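Local coordinates for pngf-ii (Elizabethkingia meningoseptica, PDB 4R4X), which is a bacterial peptide:N-glycosidase of the PNGase F family, which probably releases N-linked glycans from glycoproteins by cleaving at the asparagine side chain, at residues W431-E436 and A519-S524; Q394-M399 and Q525-V530. All coordinates share one frame; numbering follows the deposited sequence.

Contact 1. Residues W431-E436 and A519-S524; sequences WGAGDE and APEGSS
The indole of W431 lies against A519, E521 and S524, where two surface loops of the PNGase F C-terminal family region meet. A519 brings its backbone carbonyl to the edge of the indole, O lying in the ring plane 3.5 Å from W431 CZ2. The same oxygen accepts a hydrogen bond from a water at 2.7 Å, and that water also donates to A433 O at 3.0 Å, bridging the two backbones. After P520 comes E521, whose CB sits 3.2 Å above the indole plane, toward the rim. Here CG is anti to the backbone N (chi1 -168°) and the chain then bends at chi2, and the carboxylate ends up near NE1, approaching the indole obliquely, its plane turned 84° from that of the ring. W431 NE1 donates to E521 OE1 at 2.9 Å, but the N-H...O angle of 128° marks the bond as weak. From E521 the backbone folds into a type II' turn through G522 and S523, closed by reciprocal backbone bonds between E521 and S524. S524 then lays CB over the face that E521 covers, in a CH-pi contact 4.1 Å from the centroid of the W431 six-membered ring. The other face is taken by W431's own loop: a type I turn from W431 to G434 folds back and puts G434 CA over the ring centre, 3.5 Å above the plane. D435 continues this loop, and its OD2 accepts a hydrogen bond from the backbone N of G518. Chemically, the indole is clamped between its own turn and the E521-S524 turn; packing and the water bridge do much of the joining, while the bent N-H...O bond to an exposed glutamate probably contributes modestly.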
loop_
_atom_site.group_PDB
_atom_site.type_symbol
_atom_site.label_atom_id
_atom_site.label_comp_id
_atom_site.label_asym_id
_atom_site.label_seq_id
_atom_site.Cartn_x
_atom_site.Cartn_y
_atom_site.Cartn_z
ATOM N N TRP A 431 -10.041 30.800 -9.396
ATOM C CA TRP A 431 -10.264 31.672 -10.551
ATOM C C TRP A 431 -8.897 31.968 -11.151
ATOM O O TRP A 431 -7.855 31.601 -10.569
ATOM C CB TRP A 431 -11.059 32.944 -10.150
ATOM C CG TRP A 431 -10.275 33.992 -9.372
ATOM C CD1 TRP A 431 -9.778 35.186 -9.862
ATOM C CD2 TRP A 431 -9.938 33.973 -7.977
ATOM N NE1 TRP A 431 -9.141 35.880 -8.859
ATOM C CE2 TRP A 431 -9.222 35.165 -7.700
ATOM C CE3 TRP A 431 -10.164 33.067 -6.933
ATOM C CZ2 TRP A 431 -8.724 35.463 -6.424
ATOM C CZ3 TRP A 431 -9.692 33.372 -5.669
ATOM C CH2 TRP A 431 -8.979 34.560 -5.420
ATOM N N GLY A 432 -8.880 32.618 -12.313
ATOM C CA GLY A 432 -7.658 32.833 -13.078
ATOM C C GLY A 432 -6.507 33.541 -12.391
ATOM O O GLY A 432 -5.345 33.342 -12.764
ATOM N N ALA A 433 -6.822 34.375 -11.407
ATOM C CA ALA A 433 -5.813 35.056 -10.580
ATOM C C ALA A 433 -5.865 34.555 -9.153
ATOM O O ALA A 433 -5.467 35.269 -8.236
ATOM C CB ALA A 433 -6.067 36.573 -10.584
ATOM N N GLY A 434 -6.386 33.348 -8.942
ATOM C CA GLY A 434 -6.403 32.754 -7.605
ATOM C C GLY A 434 -5.259 31.767 -7.465
ATOM O O GLY A 434 -4.737 31.267 -8.462
ATOM N N ASP A 435 -4.870 31.476 -6.224
ATOM C CA ASP A 435 -3.660 30.698 -6.008
ATOM C C ASP A 435 -3.779 29.192 -6.378
ATOM O O ASP A 435 -2.788 28.506 -6.360
ATOM C CB ASP A 435 -3.141 30.875 -4.591
ATOM C CG ASP A 435 -2.517 32.246 -4.360
ATOM O OD1 ASP A 435 -2.297 33.004 -5.351
ATOM O OD2 ASP A 435 -2.231 32.556 -3.176
ATOM N N GLU A 436 -4.972 28.698 -6.715
ATOM C CA GLU A 436 -5.069 27.371 -7.343
ATOM C C GLU A 436 -4.291 27.395 -8.669
ATOM O O GLU A 436 -3.671 26.406 -9.058
ATOM C CB GLU A 436 -6.524 27.003 -7.637
ATOM C CG GLU A 436 -6.708 25.681 -8.373
ATOM C CD GLU A 436 -8.164 25.246 -8.483
ATOM O OE1 GLU A 436 -9.043 25.900 -7.861
ATOM O OE2 GLU A 436 -8.453 24.258 -9.221
ATOM N N ALA A 519 -4.364 38.156 -3.568
ATOM C CA ALA A 519 -5.432 39.023 -3.047
ATOM C C ALA A 519 -6.804 38.440 -3.382
ATOM O O ALA A 519 -6.941 37.737 -4.388
ATOM C CB ALA A 519 -5.308 40.421 -3.645
ATOM N N PRO A 520 -7.813 38.697 -2.529
ATOM C CA PRO A 520 -9.161 38.216 -2.838
ATOM C C PRO A 520 -9.770 38.896 -4.057
ATOM O O PRO A 520 -9.301 39.940 -4.488
ATOM C CB PRO A 520 -9.977 38.536 -1.573
ATOM C CG PRO A 520 -9.135 39.463 -0.752
ATOM C CD PRO A 520 -7.712 39.288 -1.180
ATOM N N GLU A 521 -10.799 38.267 -4.602
ATOM C CA GLU A 521 -11.553 38.785 -5.733
ATOM C C GLU A 521 -13.011 38.621 -5.325
ATOM O O GLU A 521 -13.501 37.511 -5.258
ATOM C CB GLU A 521 -11.261 37.943 -6.967
ATOM C CG GLU A 521 -11.751 38.522 -8.285
ATOM C CD GLU A 521 -10.657 39.291 -8.997
ATOM O OE1 GLU A 521 -9.609 38.682 -9.380
ATOM O OE2 GLU A 521 -10.846 40.513 -9.139
ATOM N N GLY A 522 -13.681 39.715 -4.985
ATOM C CA GLY A 522 -15.035 39.616 -4.436
ATOM C C GLY A 522 -15.077 38.715 -3.207
ATOM O O GLY A 522 -14.251 38.829 -2.309
ATOM N N SER A 523 -16.009 37.776 -3.185
ATOM C CA SER A 523 -16.098 36.832 -2.080
ATOM C C SER A 523 -15.099 35.668 -2.219
ATOM O O SER A 523 -15.074 34.800 -1.360
ATOM C CB SER A 523 -17.517 36.264 -1.986
ATOM O OG SER A 523 -17.795 35.431 -3.102
ATOM N N SER A 524 -14.301 35.649 -3.288
ATOM C CA SER A 524 -13.358 34.551 -3.538
ATOM C C SER A 524 -12.020 34.869 -2.885
ATOM O O SER A 524 -11.507 35.973 -3.030
ATOM C CB SER A 524 -13.162 34.333 -5.043
ATOM O OG SER A 524 -14.386 33.971 -5.640
HETATM O O HOH W 1 -5.679 35.518 -5.206
#

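Contact 2. Residues Q394-M399 and Q525-V530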
loop_
_atom_site.group_PDB
_atom_site.type_symbol
_atom_site.label_atom_id
_atom_site.label_comp_id
_atom_site.label_asym_id
_atom_site.label_seq_id
_atom_site.Cartn_x
_atom_site.Cartn_y
_atom_site.Cartn_z
ATOM N N GLN A 394 -14.063 25.442 11.247
ATOM C CA GLN A 394 -12.624 25.776 11.154
ATOM C C GLN A 394 -12.373 26.645 9.924
ATOM O O GLN A 394 -12.728 26.257 8.808
ATOM C CB GLN A 394 -11.765 24.510 11.085
ATOM C CG GLN A 394 -10.268 24.781 11.188
ATOM C CD GLN A 394 -9.401 23.526 11.103
ATOM O OE1 GLN A 394 -9.856 22.430 10.752
ATOM N NE2 GLN A 394 -8.139 23.685 11.454
ATOM N N ASP A 395 -11.753 27.812 10.129
ATOM C CA ASP A 395 -11.517 28.764 9.046
ATOM C C ASP A 395 -10.540 28.244 8.002
ATOM O O ASP A 395 -9.677 27.426 8.304
ATOM C CB ASP A 395 -11.011 30.092 9.625
ATOM C CG ASP A 395 -12.131 30.896 10.222
ATOM O OD1 ASP A 395 -13.067 31.212 9.452
ATOM O OD2 ASP A 395 -12.101 31.171 11.433
ATOM N N TYR A 396 -10.705 28.713 6.773
ATOM C CA TYR A 396 -9.758 28.411 5.703
ATOM C C TYR A 396 -8.427 29.057 5.991
ATOM O O TYR A 396 -8.390 30.089 6.640
ATOM C CB TYR A 396 -10.264 28.922 4.368
ATOM C CG TYR A 396 -11.442 28.168 3.867
ATOM C CD1 TYR A 396 -12.731 28.556 4.219
ATOM C CD2 TYR A 396 -11.283 27.062 3.046
ATOM C CE1 TYR A 396 -13.826 27.874 3.757
ATOM C CE2 TYR A 396 -12.378 26.377 2.568
ATOM C CZ TYR A 396 -13.641 26.791 2.934
ATOM O OH TYR A 396 -14.732 26.113 2.484
ATOM N N PRO A 397 -7.336 28.468 5.471
ATOM C CA PRO A 397 -6.005 28.971 5.767
ATOM C C PRO A 397 -5.594 30.175 4.924
ATOM O O PRO A 397 -4.770 30.077 4.021
ATOM C CB PRO A 397 -5.113 27.738 5.524
ATOM C CG PRO A 397 -5.847 26.954 4.489
ATOM C CD PRO A 397 -7.287 27.122 4.870
ATOM N N THR A 398 -6.172 31.321 5.269
ATOM C CA THR A 398 -5.912 32.591 4.612
ATOM C C THR A 398 -4.833 33.415 5.332
ATOM O O THR A 398 -4.707 34.627 5.119
ATOM C CB THR A 398 -7.218 33.388 4.562
ATOM O OG1 THR A 398 -7.752 33.520 5.907
ATOM C CG2 THR A 398 -8.225 32.669 3.716
HETATM N N MSE A 399 -4.009 32.759 6.147
HETATM C CA MSE A 399 -3.054 33.471 7.013
HETATM C C MSE A 399 -1.841 34.005 6.300
HETATM O O MSE A 399 -1.062 34.746 6.880
HETATM C CB MSE A 399 -2.604 32.577 8.176
HETATM C CG MSE A 399 -1.717 31.394 7.823
HETATM SE SE MSE A 399 -2.817 29.834 7.303
HETATM C CE MSE A 399 -3.616 29.395 9.050
ATOM N N GLN A 525 -11.477 33.907 -2.148
ATOM C CA GLN A 525 -10.196 34.086 -1.451
ATOM C C GLN A 525 -9.193 33.030 -1.887
ATOM O O GLN A 525 -9.557 31.892 -2.176
ATOM C CB GLN A 525 -10.380 33.945 0.067
ATOM C CG GLN A 525 -11.087 35.105 0.743
ATOM C CD GLN A 525 -10.913 35.066 2.253
ATOM O OE1 GLN A 525 -11.701 34.447 2.962
ATOM N NE2 GLN A 525 -9.859 35.689 2.743
ATOM N N SER A 526 -7.925 33.411 -1.894
ATOM C CA SER A 526 -6.846 32.447 -1.987
ATOM C C SER A 526 -6.453 31.934 -0.576
ATOM O O SER A 526 -6.572 32.638 0.435
ATOM C CB SER A 526 -5.644 33.044 -2.729
ATOM O OG SER A 526 -5.888 33.056 -4.134
ATOM N N PHE A 527 -6.007 30.686 -0.522
ATOM C CA PHE A 527 -5.599 30.063 0.731
ATOM C C PHE A 527 -4.699 28.877 0.485
ATOM O O PHE A 527 -4.644 28.345 -0.636
ATOM C CB PHE A 527 -6.815 29.662 1.587
ATOM C CG PHE A 527 -7.759 28.701 0.909
ATOM C CD1 PHE A 527 -7.629 27.327 1.085
ATOM C CD2 PHE A 527 -8.822 29.178 0.156
ATOM C CE1 PHE A 527 -8.519 26.442 0.485
ATOM C CE2 PHE A 527 -9.713 28.300 -0.441
ATOM C CZ PHE A 527 -9.556 26.930 -0.284
ATOM N N TRP A 528 -3.931 28.503 1.510
ATOM C CA TRP A 528 -2.886 27.477 1.349
ATOM C C TRP A 528 -3.013 26.397 2.419
ATOM O O TRP A 528 -2.912 26.691 3.612
ATOM C CB TRP A 528 -1.498 28.115 1.376
ATOM C CG TRP A 528 -1.223 28.846 0.108
ATOM C CD1 TRP A 528 -1.692 30.078 -0.247
ATOM C CD2 TRP A 528 -0.508 28.347 -1.018
ATOM N NE1 TRP A 528 -1.293 30.381 -1.527
ATOM C CE2 TRP A 528 -0.550 29.338 -2.014
ATOM C CE3 TRP A 528 0.202 27.169 -1.269
ATOM C CZ2 TRP A 528 0.094 29.185 -3.245
ATOM C CZ3 TRP A 528 0.825 27.020 -2.493
ATOM C CH2 TRP A 528 0.758 28.001 -3.465
ATOM N N ASN A 529 -3.256 25.162 1.976
ATOM C CA ASN A 529 -3.296 23.991 2.838
ATOM C C ASN A 529 -1.883 23.438 2.969
ATOM O O ASN A 529 -1.352 22.843 2.010
ATOM C CB ASN A 529 -4.195 22.910 2.249
ATOM C CG ASN A 529 -5.666 23.232 2.341
ATOM O OD1 ASN A 529 -6.160 23.723 3.348
ATOM N ND2 ASN A 529 -6.387 22.874 1.301
ATOM N N VAL A 530 -1.265 23.648 4.132
ATOM C CA VAL A 530 0.110 23.230 4.356
ATOM C C VAL A 530 0.230 22.445 5.665
ATOM O O VAL A 530 -0.326 22.820 6.715
ATOM C CB VAL A 530 1.115 24.412 4.296
ATOM C CG1 VAL A 530 0.893 25.260 3.048
ATOM C CG2 VAL A 530 1.008 25.304 5.511
#
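The F527 ring takes the edge of Y396 on one face, CD2 standing 3.7 Å above the plane toward the rim, while P397 CD approaches the same ring obliquely. This is an edge-to-face aromatic pair, centroids 5.0 Å apart and planes at 52°, and it packs a loop against strand 527-537 of a large antiparallel sheet. The fold is consistent with the jelly-roll domains of PNGase F. F527 CG stands between its backbone N and carbonyl carbon (chi1 59°), on the side of Y396 and P397. Y396 OH bonds to E390, beyond the pair.

P397 is the centre of an inverse gamma turn, T398 N donating to Y396 O. The turn presents P397 O to the strand, where W528 N donates to it at 3.1 Å, N-H...O angle 165°. This is the one hydrogen bond between the two segments; T385, earlier in the loop, also bonds to the strand. T398 rests CG2 against the Q525 side chain, which it crosses at about a right angle, and against S526 O, while its OG1 bonds to the hydroxyl of Y284. The P397 ring packs against the next strand residues, CG 3.1 Å from W528 O and 3.4 Å from N529 OD1.

From the N terminus, the chain leaves strand 378-384 and reaches 394-399, the first half of contact 2. It then runs through strands 406-412 and 416-428 to 431-436, the first half of contact 1. Strands 442-446, 449-454, 493-504 and 507-514 follow before 519-524 closes contact 1, and 525-530, the very next residues, closes contact 2. Contact 1 is thus nested inside the loop of contact 2, their centres about 12 Å apart. D435 joins them: its N probably bonds to S526 OG and its OD2 to W528 NE1. Together they tie two loops to the start of strand 527-537 and the turn leading into it.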